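Local coordinates for dextranase (Pseudarthrobacter oxydans, PDB 6NZS), which hydrolyses internal alpha-1,6-glucosidic linkages of dextran, acting as an endo-dextranase of glycoside hydrolase family 49, at residues Q273-V278 with E324-L329; F318-A323 with E348-M353; F342-N347 with E372-S377. All coordinates share one frame; numbering follows the deposited sequence.

Interaction 1. Residues Q273-V278 with E324-L329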
ATOM      1  N   GLN A 273      -2.328   3.731  27.421  1.00 16.80           N
ATOM      2  CA  GLN A 273      -0.874   3.776  27.291  1.00 15.27           C
ATOM      3  C   GLN A 273      -0.426   5.086  26.657  1.00 15.35           C
ATOM      4  O   GLN A 273      -1.077   5.599  25.744  1.00 17.18           O
ATOM      5  CB  GLN A 273      -0.353   2.617  26.434  1.00 14.29           C
ATOM      6  CG  GLN A 273      -0.623   1.219  26.994  1.00 14.77           C
ATOM      7  CD  GLN A 273       0.191   0.898  28.234  1.00 17.09           C
ATOM      8  OE1 GLN A 273       1.190   1.556  28.533  1.00 17.41           O
ATOM      9  NE2 GLN A 273      -0.234  -0.128  28.964  1.00 19.22           N
ATOM     10  N   SER A 274       0.696   5.620  27.140  1.00 15.27           N
ATOM     11  CA  SER A 274       1.287   6.784  26.489  1.00 14.41           C
ATOM     12  C   SER A 274       2.060   6.401  25.232  1.00 15.70           C
ATOM     13  O   SER A 274       2.189   7.228  24.319  1.00 16.16           O
ATOM     14  CB  SER A 274       2.185   7.558  27.456  1.00 20.18           C
ATOM     15  OG  SER A 274       3.326   6.800  27.801  1.00 20.44           O
ATOM     16  N   GLN A 275       2.571   5.171  25.168  1.00 13.77           N
ATOM     17  CA  GLN A 275       3.354   4.710  24.023  1.00 14.09           C
ATOM     18  C   GLN A 275       2.933   3.296  23.657  1.00 15.03           C
ATOM     19  O   GLN A 275       3.005   2.385  24.490  1.00 14.69           O
ATOM     20  CB  GLN A 275       4.849   4.740  24.339  1.00 14.30           C
ATOM     21  CG  GLN A 275       5.728   4.099  23.256  1.00 14.95           C
ATOM     22  CD  GLN A 275       6.011   5.056  22.111  1.00 17.13           C
ATOM     23  OE1 GLN A 275       6.564   6.136  22.314  1.00 19.83           O
ATOM     24  NE2 GLN A 275       5.623   4.663  20.898  1.00 14.80           N
ATOM     25  N   TYR A 276       2.520   3.113  22.405  1.00 12.34           N
ATOM     26  CA  TYR A 276       2.206   1.809  21.842  1.00 11.92           C
ATOM     27  C   TYR A 276       3.285   1.448  20.831  1.00 11.27           C
ATOM     28  O   TYR A 276       3.897   2.325  20.216  1.00 12.31           O
ATOM     29  CB  TYR A 276       0.856   1.835  21.109  1.00 11.34           C
ATOM     30  CG  TYR A 276      -0.317   2.063  22.033  1.00 12.02           C
ATOM     31  CD1 TYR A 276      -0.897   1.005  22.717  1.00 14.15           C
ATOM     32  CD2 TYR A 276      -0.828   3.334  22.235  1.00 14.51           C
ATOM     33  CE1 TYR A 276      -1.967   1.203  23.575  1.00 14.89           C
ATOM     34  CE2 TYR A 276      -1.895   3.546  23.095  1.00 15.21           C
ATOM     35  CZ  TYR A 276      -2.458   2.476  23.760  1.00 16.69           C
ATOM     36  OH  TYR A 276      -3.519   2.691  24.628  1.00 16.62           O
ATOM     37  N   LYS A 277       3.527   0.150  20.672  1.00 11.54           N
ATOM     38  CA  LYS A 277       4.479  -0.321  19.674  1.00 11.20           C
ATOM     39  C   LYS A 277       3.944  -1.579  19.020  1.00 12.05           C
ATOM     40  O   LYS A 277       3.498  -2.502  19.704  1.00 12.02           O
ATOM     41  CB  LYS A 277       5.846  -0.637  20.299  1.00 11.80           C
ATOM     42  CG  LYS A 277       6.619   0.593  20.761  1.00 11.76           C
ATOM     43  CD  LYS A 277       7.965   0.219  21.375  1.00 13.52           C
ATOM     44  CE  LYS A 277       8.778   1.467  21.695  1.00 14.52           C
ATOM     45  NZ  LYS A 277      10.028   1.166  22.449  1.00 13.96           N
ATOM     46  N   VAL A 278       4.002  -1.615  17.693  1.00 10.50           N
ATOM     47  CA  VAL A 278       3.833  -2.843  16.930  1.00 10.74           C
ATOM     48  C   VAL A 278       5.043  -2.886  16.012  1.00 10.06           C
ATOM     49  O   VAL A 278       5.162  -2.044  15.116  1.00 11.54           O
ATOM     50  CB  VAL A 278       2.527  -2.854  16.124  1.00 10.46           C
ATOM     51  CG1 VAL A 278       2.465  -4.090  15.237  1.00 11.72           C
ATOM     52  CG2 VAL A 278       1.320  -2.796  17.072  1.00 11.53           C
ATOM     53  N   GLU A 324      -1.903  13.065  25.058  1.00 18.13           N
ATOM     54  CA  GLU A 324      -0.946  12.854  23.980  1.00 17.00           C
ATOM     55  C   GLU A 324      -0.389  11.438  24.048  1.00 19.15           C
ATOM     56  O   GLU A 324       0.029  10.971  25.112  1.00 20.52           O
ATOM     57  CB  GLU A 324       0.197  13.863  24.100  1.00 20.47           C
ATOM     58  CG  GLU A 324       1.349  13.639  23.125  1.00 25.71           C
ATOM     59  CD  GLU A 324       2.521  14.579  23.372  1.00 33.84           C
ATOM     60  OE1 GLU A 324       3.585  14.103  23.823  1.00 39.12           O
ATOM     61  OE2 GLU A 324       2.379  15.794  23.117  1.00 40.23           O
ATOM     62  N   GLN A 325      -0.360  10.758  22.899  1.00 15.26           N
ATOM     63  CA  GLN A 325       0.097   9.379  22.832  1.00 15.62           C
ATOM     64  C   GLN A 325       0.928   9.204  21.572  1.00 14.43           C
ATOM     65  O   GLN A 325       0.821   9.986  20.626  1.00 15.82           O
ATOM     66  CB  GLN A 325      -1.084   8.407  22.782  1.00 15.02           C
ATOM     67  CG  GLN A 325      -1.943   8.383  24.047  1.00 15.30           C
ATOM     68  CD  GLN A 325      -3.282   7.722  23.809  1.00 14.18           C
ATOM     69  OE1 GLN A 325      -4.145   8.267  23.122  1.00 14.76           O
ATOM     70  NE2 GLN A 325      -3.454   6.519  24.349  1.00 17.68           N
ATOM     71  N   LYS A 326       1.745   8.157  21.567  1.00 12.94           N
ATOM     72  CA  LYS A 326       2.590   7.841  20.426  1.00 12.27           C
ATOM     73  C   LYS A 326       2.457   6.368  20.081  1.00 14.00           C
ATOM     74  O   LYS A 326       2.218   5.528  20.951  1.00 12.40           O
ATOM     75  CB  LYS A 326       4.056   8.142  20.726  1.00 15.58           C
ATOM     76  CG  LYS A 326       4.326   9.611  21.025  1.00 20.20           C
ATOM     77  CD  LYS A 326       5.757   9.812  21.492  1.00 24.03           C
ATOM     78  CE  LYS A 326       6.638  10.318  20.372  1.00 32.34           C
ATOM     79  NZ  LYS A 326       7.536  11.413  20.834  1.00 38.39           N
ATOM     80  N   LEU A 327       2.608   6.065  18.791  1.00 13.27           N
ATOM     81  CA  LEU A 327       2.694   4.694  18.307  1.00 11.38           C
ATOM     82  C   LEU A 327       3.906   4.590  17.398  1.00 11.69           C
ATOM     83  O   LEU A 327       4.043   5.395  16.474  1.00 12.11           O
ATOM     84  CB  LEU A 327       1.451   4.319  17.495  1.00 12.94           C
ATOM     85  CG  LEU A 327       1.587   3.076  16.604  1.00 11.48           C
ATOM     86  CD1 LEU A 327       1.688   1.824  17.466  1.00 11.99           C
ATOM     87  CD2 LEU A 327       0.411   2.964  15.651  1.00 13.29           C
ATOM     88  N   ASP A 328       4.792   3.632  17.675  1.00 11.23           N
ATOM     89  CA  ASP A 328       5.819   3.218  16.724  1.00 11.30           C
ATOM     90  C   ASP A 328       5.279   1.994  16.001  1.00 11.83           C
ATOM     91  O   ASP A 328       4.951   0.989  16.639  1.00 11.70           O
ATOM     92  CB  ASP A 328       7.122   2.840  17.429  1.00 13.45           C
ATOM     93  CG  ASP A 328       7.841   4.029  18.032  1.00 16.61           C
ATOM     94  OD1 ASP A 328       7.367   5.171  17.855  1.00 21.76           O
ATOM     95  OD2 ASP A 328       8.880   3.806  18.702  1.00 17.80           O
ATOM     96  N   LEU A 329       5.184   2.080  14.678  1.00  9.67           N
ATOM     97  CA  LEU A 329       4.708   0.981  13.845  1.00 10.07           C
ATOM     98  C   LEU A 329       5.850   0.706  12.878  1.00 11.08           C
ATOM     99  O   LEU A 329       6.129   1.531  12.006  1.00 11.27           O
ATOM    100  CB  LEU A 329       3.435   1.396  13.106  1.00 10.90           C
ATOM    101  CG  LEU A 329       2.903   0.429  12.042  1.00 11.13           C
ATOM    102  CD1 LEU A 329       2.575  -0.932  12.643  1.00 11.98           C
ATOM    103  CD2 LEU A 329       1.668   1.025  11.361  1.00 11.98           C
TER
HETATM  104  O   HOH W   1       9.470   5.327  20.817  1.00 21.89           O

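Interaction 2. Residues F318-A323 with E348-M353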
ATOM      1  N   PHE A 318      -6.448   1.107  16.967  1.00 14.19           N
ATOM      2  CA  PHE A 318      -6.056   1.729  18.219  1.00 14.51           C
ATOM      3  C   PHE A 318      -7.129   2.699  18.676  1.00 14.72           C
ATOM      4  O   PHE A 318      -7.957   3.164  17.889  1.00 14.50           O
ATOM      5  CB  PHE A 318      -4.745   2.491  18.059  1.00 15.99           C
ATOM      6  CG  PHE A 318      -3.578   1.605  17.787  1.00 14.94           C
ATOM      7  CD1 PHE A 318      -3.285   1.189  16.494  1.00 14.23           C
ATOM      8  CD2 PHE A 318      -2.786   1.166  18.825  1.00 14.87           C
ATOM      9  CE1 PHE A 318      -2.205   0.356  16.254  1.00 14.77           C
ATOM     10  CE2 PHE A 318      -1.713   0.344  18.594  1.00 14.57           C
ATOM     11  CZ  PHE A 318      -1.418  -0.068  17.311  1.00 14.72           C
ATOM     12  N   ALA A 319      -7.092   3.001  19.972  1.00 14.82           N
ATOM     13  CA  ALA A 319      -7.959   3.996  20.589  1.00 15.45           C
ATOM     14  C   ALA A 319      -7.088   5.115  21.132  1.00 14.04           C
ATOM     15  O   ALA A 319      -6.088   4.854  21.808  1.00 15.04           O
ATOM     16  CB  ALA A 319      -8.771   3.368  21.725  1.00 16.55           C
ATOM     17  N   SER A 320      -7.461   6.358  20.830  1.00 15.58           N
ATOM     18  CA  SER A 320      -6.698   7.531  21.238  1.00 15.21           C
ATOM     19  C   SER A 320      -7.470   8.285  22.315  1.00 15.62           C
ATOM     20  O   SER A 320      -8.603   8.722  22.078  1.00 16.20           O
ATOM     21  CB  SER A 320      -6.426   8.456  20.049  1.00 14.25           C
ATOM     22  OG  SER A 320      -5.733   9.627  20.471  1.00 14.85           O
ATOM     23  N   ALA A 321      -6.850   8.437  23.485  1.00 16.14           N
ATOM     24  CA  ALA A 321      -7.401   9.264  24.545  1.00 17.28           C
ATOM     25  C   ALA A 321      -7.123  10.730  24.235  1.00 19.67           C
ATOM     26  O   ALA A 321      -6.380  11.066  23.314  1.00 17.56           O
ATOM     27  CB  ALA A 321      -6.759   8.895  25.882  1.00 19.06           C
ATOM     28  N   ASP A 322      -7.738  11.625  25.012  1.00 19.19           N
ATOM     29  CA  ASP A 322      -7.401  13.037  24.859  1.00 17.98           C
ATOM     30  C   ASP A 322      -5.917  13.279  25.109  1.00 17.35           C
ATOM     31  O   ASP A 322      -5.303  14.129  24.454  1.00 20.10           O
ATOM     32  CB  ASP A 322      -8.252  13.891  25.799  1.00 18.51           C
ATOM     33  CG  ASP A 322      -9.620  14.188  25.233  1.00 26.22           C
ATOM     34  OD1 ASP A 322      -9.791  14.113  23.998  1.00 23.41           O
ATOM     35  OD2 ASP A 322     -10.533  14.501  26.025  1.00 28.29           O
ATOM     36  N   ALA A 323      -5.324  12.538  26.046  1.00 17.67           N
ATOM     37  CA  ALA A 323      -3.909  12.695  26.350  1.00 19.01           C
ATOM     38  C   ALA A 323      -3.054  12.399  25.120  1.00 18.35           C
ATOM     39  O   ALA A 323      -3.429  11.602  24.251  1.00 18.43           O
ATOM     40  CB  ALA A 323      -3.501  11.749  27.484  1.00 22.14           C
ATOM     41  N   GLU A 348      -8.348  12.199  17.344  1.00 15.81           N
ATOM     42  CA  GLU A 348      -7.501  12.057  16.165  1.00 15.20           C
ATOM     43  C   GLU A 348      -6.361  13.066  16.114  1.00 17.97           C
ATOM     44  O   GLU A 348      -5.515  12.970  15.215  1.00 15.98           O
ATOM     45  CB  GLU A 348      -8.365  12.132  14.903  1.00 17.48           C
ATOM     46  CG  GLU A 348      -9.453  11.060  14.871  1.00 21.64           C
ATOM     47  CD  GLU A 348     -10.284  11.061  13.593  1.00 27.69           C
ATOM     48  OE1 GLU A 348     -10.119  11.976  12.760  1.00 30.13           O
ATOM     49  OE2 GLU A 348     -11.115  10.144  13.430  1.00 35.53           O
ATOM     50  N   GLN A 349      -6.294  14.013  17.048  1.00 15.19           N
ATOM     51  CA  GLN A 349      -5.228  15.002  17.065  1.00 15.22           C
ATOM     52  C   GLN A 349      -4.138  14.705  18.090  1.00 14.07           C
ATOM     53  O   GLN A 349      -3.151  15.441  18.146  1.00 16.60           O
ATOM     54  CB  GLN A 349      -5.806  16.405  17.302  1.00 17.50           C
ATOM     55  CG  GLN A 349      -6.690  16.909  16.167  1.00 20.48           C
ATOM     56  CD  GLN A 349      -6.973  18.402  16.269  1.00 29.42           C
ATOM     57  OE1 GLN A 349      -6.135  19.177  16.732  1.00 37.13           O
ATOM     58  NE2 GLN A 349      -8.163  18.809  15.836  1.00 38.15           N
ATOM     59  N   THR A 350      -4.273  13.642  18.885  1.00 14.78           N
ATOM     60  CA  THR A 350      -3.310  13.360  19.949  1.00 15.45           C
ATOM     61  C   THR A 350      -2.802  11.925  19.887  1.00 15.44           C
ATOM     62  O   THR A 350      -2.543  11.292  20.912  1.00 15.07           O
ATOM     63  CB  THR A 350      -3.887  13.676  21.328  1.00 15.15           C
ATOM     64  OG1 THR A 350      -5.003  12.826  21.578  1.00 15.50           O
ATOM     65  CG2 THR A 350      -4.335  15.141  21.412  1.00 18.31           C
ATOM     66  N   PHE A 351      -2.628  11.388  18.681  1.00 13.10           N
ATOM     67  CA  PHE A 351      -2.142  10.018  18.489  1.00 14.05           C
ATOM     68  C   PHE A 351      -1.071  10.061  17.404  1.00 13.83           C
ATOM     69  O   PHE A 351      -1.362   9.935  16.211  1.00 13.96           O
ATOM     70  CB  PHE A 351      -3.281   9.068  18.133  1.00 12.73           C
ATOM     71  CG  PHE A 351      -2.928   7.625  18.315  1.00 12.97           C
ATOM     72  CD1 PHE A 351      -3.056   7.015  19.556  1.00 13.99           C
ATOM     73  CD2 PHE A 351      -2.456   6.874  17.245  1.00 13.86           C
ATOM     74  CE1 PHE A 351      -2.720   5.686  19.730  1.00 15.12           C
ATOM     75  CE2 PHE A 351      -2.121   5.543  17.410  1.00 16.09           C
ATOM     76  CZ  PHE A 351      -2.252   4.948  18.649  1.00 16.35           C
ATOM     77  N   HIS A 352       0.177  10.217  17.817  1.00 12.07           N
ATOM     78  CA  HIS A 352       1.255  10.584  16.908  1.00 11.91           C
ATOM     79  C   HIS A 352       2.025   9.347  16.482  1.00 12.68           C
ATOM     80  O   HIS A 352       2.645   8.674  17.313  1.00 14.41           O
ATOM     81  CB  HIS A 352       2.152  11.623  17.575  1.00 15.57           C
ATOM     82  CG  HIS A 352       1.376  12.783  18.113  1.00 15.47           C
ATOM     83  ND1 HIS A 352       0.614  13.601  17.306  1.00 15.58           N
ATOM     84  CD2 HIS A 352       1.195  13.231  19.379  1.00 17.18           C
ATOM     85  CE1 HIS A 352       0.014  14.516  18.050  1.00 18.28           C
ATOM     86  NE2 HIS A 352       0.350  14.313  19.311  1.00 17.48           N
ATOM     87  N   MET A 353       2.001   9.063  15.181  1.00 10.94           N
ATOM     88  CA  MET A 353       2.525   7.812  14.650  1.00 10.61           C
ATOM     89  C   MET A 353       3.910   8.003  14.058  1.00 10.73           C
ATOM     90  O   MET A 353       4.195   9.015  13.409  1.00 12.80           O
ATOM     91  CB  MET A 353       1.585   7.273  13.572  1.00 11.63           C
ATOM     92  CG  MET A 353       0.190   7.012  14.099  1.00 13.16           C
ATOM     93  SD  MET A 353      -1.022   6.842  12.787  1.00 13.20           S
ATOM     94  CE  MET A 353      -0.210   5.606  11.765  1.00 15.54           C
TER

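Interaction 3. Residues F342-N347 with E372-S377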
ATOM      1  N   PHE A 342      -5.892  -0.171   8.735  1.00 12.68           N
ATOM      2  CA  PHE A 342      -5.425   0.549   9.913  1.00 13.49           C
ATOM      3  C   PHE A 342      -6.400   1.670  10.235  1.00 13.12           C
ATOM      4  O   PHE A 342      -6.797   2.417   9.339  1.00 14.06           O
ATOM      5  CB  PHE A 342      -4.032   1.137   9.613  1.00 12.96           C
ATOM      6  CG  PHE A 342      -3.439   1.888  10.763  1.00 11.53           C
ATOM      7  CD1 PHE A 342      -3.721   3.233  10.947  1.00 13.38           C
ATOM      8  CD2 PHE A 342      -2.617   1.245  11.671  1.00 14.43           C
ATOM      9  CE1 PHE A 342      -3.199   3.924  12.023  1.00 15.54           C
ATOM     10  CE2 PHE A 342      -2.088   1.940  12.753  1.00 13.09           C
ATOM     11  CZ  PHE A 342      -2.376   3.270  12.920  1.00 14.11           C
ATOM     12  N   VAL A 343      -6.754   1.816  11.517  1.00 14.64           N
ATOM     13  CA  VAL A 343      -7.604   2.921  11.949  1.00 15.97           C
ATOM     14  C   VAL A 343      -7.331   3.247  13.410  1.00 14.46           C
ATOM     15  O   VAL A 343      -6.924   2.391  14.199  1.00 15.45           O
ATOM     16  CB  VAL A 343      -9.111   2.651  11.720  1.00 16.95           C
ATOM     17  CG1 VAL A 343      -9.665   1.709  12.787  1.00 19.57           C
ATOM     18  CG2 VAL A 343      -9.907   3.959  11.697  1.00 17.40           C
ATOM     19  N   VAL A 344      -7.532   4.515  13.748  1.00 15.04           N
ATOM     20  CA  VAL A 344      -7.499   4.996  15.119  1.00 15.00           C
ATOM     21  C   VAL A 344      -8.804   5.735  15.349  1.00 16.30           C
ATOM     22  O   VAL A 344      -9.198   6.570  14.527  1.00 16.54           O
ATOM     23  CB  VAL A 344      -6.313   5.950  15.355  1.00 14.32           C
ATOM     24  CG1 VAL A 344      -6.344   6.494  16.785  1.00 16.79           C
ATOM     25  CG2 VAL A 344      -4.994   5.254  15.058  1.00 16.81           C
ATOM     26  N   TYR A 345      -9.484   5.420  16.444  1.00 17.85           N
ATOM     27  CA  TYR A 345     -10.669   6.154  16.853  1.00 18.32           C
ATOM     28  C   TYR A 345     -10.391   6.830  18.184  1.00 17.20           C
ATOM     29  O   TYR A 345      -9.585   6.348  18.982  1.00 16.95           O
ATOM     30  CB  TYR A 345     -11.866   5.227  17.009  1.00 18.50           C
ATOM     31  CG  TYR A 345     -12.393   4.691  15.702  1.00 22.62           C
ATOM     32  CD1 TYR A 345     -12.829   5.551  14.702  1.00 29.93           C
ATOM     33  CD2 TYR A 345     -12.459   3.330  15.468  1.00 22.81           C
ATOM     34  CE1 TYR A 345     -13.311   5.059  13.500  1.00 28.99           C
ATOM     35  CE2 TYR A 345     -12.940   2.829  14.275  1.00 25.66           C
ATOM     36  CZ  TYR A 345     -13.364   3.699  13.298  1.00 28.15           C
ATOM     37  OH  TYR A 345     -13.848   3.199  12.111  1.00 35.39           O
ATOM     38  N   GLY A 346     -11.074   7.951  18.420  1.00 19.50           N
ATOM     39  CA  GLY A 346     -10.876   8.750  19.610  1.00 18.97           C
ATOM     40  C   GLY A 346     -10.434  10.157  19.246  1.00 16.83           C
ATOM     41  O   GLY A 346     -10.953  10.763  18.301  1.00 20.75           O
ATOM     42  N   ASN A 347      -9.473  10.673  19.997  1.00 15.01           N
ATOM     43  CA  ASN A 347      -8.927  11.989  19.689  1.00 16.01           C
ATOM     44  C   ASN A 347      -7.926  11.826  18.553  1.00 15.90           C
ATOM     45  O   ASN A 347      -6.787  11.402  18.766  1.00 16.34           O
ATOM     46  CB  ASN A 347      -8.293  12.630  20.916  1.00 16.93           C
ATOM     47  CG  ASN A 347      -7.948  14.086  20.681  1.00 18.14           C
ATOM     48  OD1 ASN A 347      -7.507  14.463  19.592  1.00 17.90           O
ATOM     49  ND2 ASN A 347      -8.161  14.919  21.695  1.00 19.24           N
ATOM     50  N   GLU A 372      -3.790   5.550   7.157  1.00 12.98           N
ATOM     51  CA  GLU A 372      -4.203   6.895   7.525  1.00 13.04           C
ATOM     52  C   GLU A 372      -3.288   7.350   8.656  1.00 14.39           C
ATOM     53  O   GLU A 372      -3.299   6.762   9.747  1.00 15.43           O
ATOM     54  CB  GLU A 372      -5.668   6.898   7.969  1.00 14.21           C
ATOM     55  CG  GLU A 372      -6.216   8.286   8.328  1.00 13.73           C
ATOM     56  CD  GLU A 372      -7.711   8.284   8.613  1.00 14.59           C
ATOM     57  OE1 GLU A 372      -8.408   7.333   8.189  1.00 14.99           O
ATOM     58  OE2 GLU A 372      -8.187   9.247   9.266  1.00 14.07           O
ATOM     59  N   LEU A 373      -2.472   8.365   8.386  1.00 12.07           N
ATOM     60  CA  LEU A 373      -1.573   8.926   9.388  1.00 12.34           C
ATOM     61  C   LEU A 373      -2.289  10.065  10.104  1.00 12.31           C
ATOM     62  O   LEU A 373      -2.765  11.008   9.465  1.00 12.72           O
ATOM     63  CB  LEU A 373      -0.276   9.411   8.742  1.00 12.06           C
ATOM     64  CG  LEU A 373       0.540   8.290   8.085  1.00 14.61           C
ATOM     65  CD1 LEU A 373       1.539   8.884   7.119  1.00 15.87           C
ATOM     66  CD2 LEU A 373       1.258   7.483   9.146  1.00 19.11           C
ATOM     67  N   TYR A 374      -2.377   9.962  11.426  1.00 12.22           N
ATOM     68  CA  TYR A 374      -3.097  10.948  12.216  1.00 11.90           C
ATOM     69  C   TYR A 374      -2.212  12.172  12.475  1.00 10.83           C
ATOM     70  O   TYR A 374      -1.020  12.185  12.162  1.00 11.99           O
ATOM     71  CB  TYR A 374      -3.702  10.279  13.458  1.00 14.45           C
ATOM     72  CG  TYR A 374      -4.803   9.330  13.020  1.00 13.65           C
ATOM     73  CD1 TYR A 374      -4.503   8.055  12.518  1.00 15.12           C
ATOM     74  CD2 TYR A 374      -6.132   9.724  13.020  1.00 16.72           C
ATOM     75  CE1 TYR A 374      -5.511   7.196  12.064  1.00 15.57           C
ATOM     76  CE2 TYR A 374      -7.145   8.868  12.572  1.00 16.13           C
ATOM     77  CZ  TYR A 374      -6.824   7.610  12.093  1.00 14.37           C
ATOM     78  OH  TYR A 374      -7.829   6.772  11.647  1.00 15.89           O
ATOM     79  N   LYS A 375      -2.817  13.230  13.014  1.00 13.33           N
ATOM     80  CA  LYS A 375      -2.126  14.514  13.092  1.00 13.18           C
ATOM     81  C   LYS A 375      -0.763  14.372  13.762  1.00 12.38           C
ATOM     82  O   LYS A 375      -0.627  13.722  14.801  1.00 13.85           O
ATOM     83  CB  LYS A 375      -2.980  15.517  13.873  1.00 14.50           C
ATOM     84  CG  LYS A 375      -2.333  16.891  13.959  1.00 15.35           C
ATOM     85  CD  LYS A 375      -3.207  17.890  14.698  1.00 20.17           C
ATOM     86  CE  LYS A 375      -2.521  19.241  14.766  1.00 21.22           C
ATOM     87  NZ  LYS A 375      -3.426  20.287  15.321  1.00 31.78           N
ATOM     88  N   GLY A 376       0.261  14.963  13.148  1.00 12.25           N
ATOM     89  CA  GLY A 376       1.574  14.959  13.760  1.00 13.55           C
ATOM     90  C   GLY A 376       2.232  13.597  13.688  1.00 15.30           C
ATOM     91  O   GLY A 376       2.685  13.060  14.706  1.00 18.44           O
ATOM     92  N   SER A 377       2.272  13.024  12.488  1.00 12.98           N
ATOM     93  CA  SER A 377       2.840  11.705  12.270  1.00 13.34           C
ATOM     94  C   SER A 377       3.841  11.757  11.127  1.00 12.90           C
ATOM     95  O   SER A 377       3.801  12.652  10.277  1.00 12.14           O
ATOM     96  CB  SER A 377       1.760  10.678  11.918  1.00 13.06           C
ATOM     97  OG  SER A 377       0.847  10.489  12.980  1.00 13.01           O
TER
HETATM   98  O   HOH W   2      -8.708   4.500   8.546  1.00 17.70           O
HETATM   99  O   HOH W   3     -10.331   7.705  12.220  1.00 25.28           O

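Interaction 1. Residues Q273-V278 with E324-L329
Q325 brings its carboxamide to the edge of the Y276 ring, with NE2 in the ring plane and 3.6 Å from Y276 CE2. Amide and ring are turned 63° against each other. The same NE2 gives a nearly straight hydrogen bond of 2.9 Å to Q273 O, which lies in the amide plane. Q325 OE1 in turn accepts from the backbone N of A321, so both ends of the amide are held and its rotation is fixed. Q273 also packs CB over one face of the Y276 ring, toward the rim, and its N donates to Y276 OH at 3.2 Å. Nearer the backbone, L327 CD1 packs against Y276 CB at 3.7 Å. Next to them V278 and L329 lie side by side pointing the same way, L329 CD1 lying 4.0 Å from V278 CB.

Q275, K277, K326 and D328 turn to the face of the sheet opposite Y276 and L327. Q275 bends at chi2 (82°) and its NE2 folds back to Y276 O, 3.0 Å away and above the carbonyl plane. D328 N reaches Y276 O from the opposite face of that plane, so two bonds grip this oxygen. A water donates to D328 OD2 at 2.7 Å and weakly to Q275 OE1. K277 runs extended alongside D328, yet its NZ bonds to R201 O, while D328 OD2 forms a salt bridge with R201; this shared partner probably offsets the acid's charge.

The strand segments 275-278 and 325-329 run 13° from parallel. K326 N bonds to S274 O, Y276 N to K326 O, D328 N to Y276 O and V278 N to D328 O. In-register parallel pairing of like-placed strands from successive coils is characteristic of a parallel beta-helix.

Interaction 2. Residues F318-A323 with E348-M353
Two stacked corners of the beta-helix meet where T350, in the turn leading into strand 351-361, puts its hydroxyl among the carbonyls of the turn A321-A323 in the preceding coil. T350 OG1 lies 2.8 Å from A321 O. D322 O is 3.2 Å and A323 O 3.3 Å from that same T350 OG1, and S320 OG is farther still; all are weak, and they share one hydroxyl. The first torsion of T350 (chi1 63°) sets OG1 between the backbone N and the carbonyl carbon. T350 CG2 lies 3.3 Å from D322 O.

S320 sits between the T350 hydroxyl and the F351 side chain. Its OG is anti to the backbone N (chi1 177°), rests 3.4 Å from F351 CB, and is hydrogen-bonded to N347 O, with a weaker bond to Q325 OE1. S320 CB sits 3.7 Å from F351 CD1. Beyond S320 the phenyl groups take over: F351 CZ presses on F318 CB at 3.5 Å and comes almost as near to F318 CG. The side chains cross at about a right angle and the ring planes are inclined by 42°, an oblique pairing with centroids 5.6 Å apart.

Strands 318-320 and 351-353 are not paired with each other, and the contact is carried largely by side chains between different faces of the helix. F318 belongs to strand 316-320, bonded through its backbone to strand 342-346, and its ring stacks on F268. F351 extends from strand 351-361 onto L327 of the adjoining strand 325-335, onto Y276 of the strand beyond it, and onto V344 of strand 342-346, while T350 is backbone-bonded to Q325.

Interaction 3. Residues F342-N347 with E372-S377
Y374 and V344 make the tight part of this contact. V344 CB stands over one face of the Y374 ring, 3.8 Å from its centroid and 20° off the normal, a CH-pi contact displaced toward the rim. V344 CG2 adds a second touch on the same ring, 3.6 Å from Y374 CE1. The two side chains slide past each other in opposite directions, and the phenol oxygen reaches the backbone: V344 N donates to Y374 OH at 3.1 Å, almost straight (170°). F342 CE1 comes to the edge of the Y374 ring, near its plane, 4.0 Å from Y374 CE1. F342 CE1 also approaches E372 O, to 3.6 Å. E372 O and E372 N are buried here without a hydrogen-bonding partner.

Strand 342-346 is the last in a parallel sheet of the beta-helix, joined on its other side to strand 316-320 through V343 and Y345. V344 N therefore points out from the sheet edge, where the next coil offers the loop 372-377 rather than a bonded strand, and the tyrosine hydroxyl takes the place of a strand carbonyl. The ring of Y374 also meets that of H395, their planes at about 40°.

The looser side is bridged by water. One molecule, in the plane of the Y374 ring at its edge, lies 2.7 Å from Y374 OH and 2.8 Å from V344 O, so V344 meets the phenol oxygen both directly, through its N-H, and by way of this water. A second water lies between F342 O and E372 OE1, within 2.9 Å of each. E372 OE2, by contrast, is bonded to H395 NE2. Within its own segment, S377 OG donates to Y374 O from above the carbonyl plane.

The three contacts follow one another along the beta-helix: the centre of interaction 2 lies about 9 Å from that of interaction 1 and about 7 Å from that of interaction 3. Interaction 1 passes into interaction 2 by strand pairing, Q325 O to H352 N at 2.9 Å, and by packing of L327 CD1 on F318 CZ. Interaction 2 reaches interaction 3 through S320 OG and N347 O, 2.7 Å apart, and through H352 ND1 and K375 O, 2.8 Å apart. Inside, F342 joins all three: its ring touches L327 and L329 of interaction 1, while its CZ is 3.4 Å from M353 CE of interaction 2.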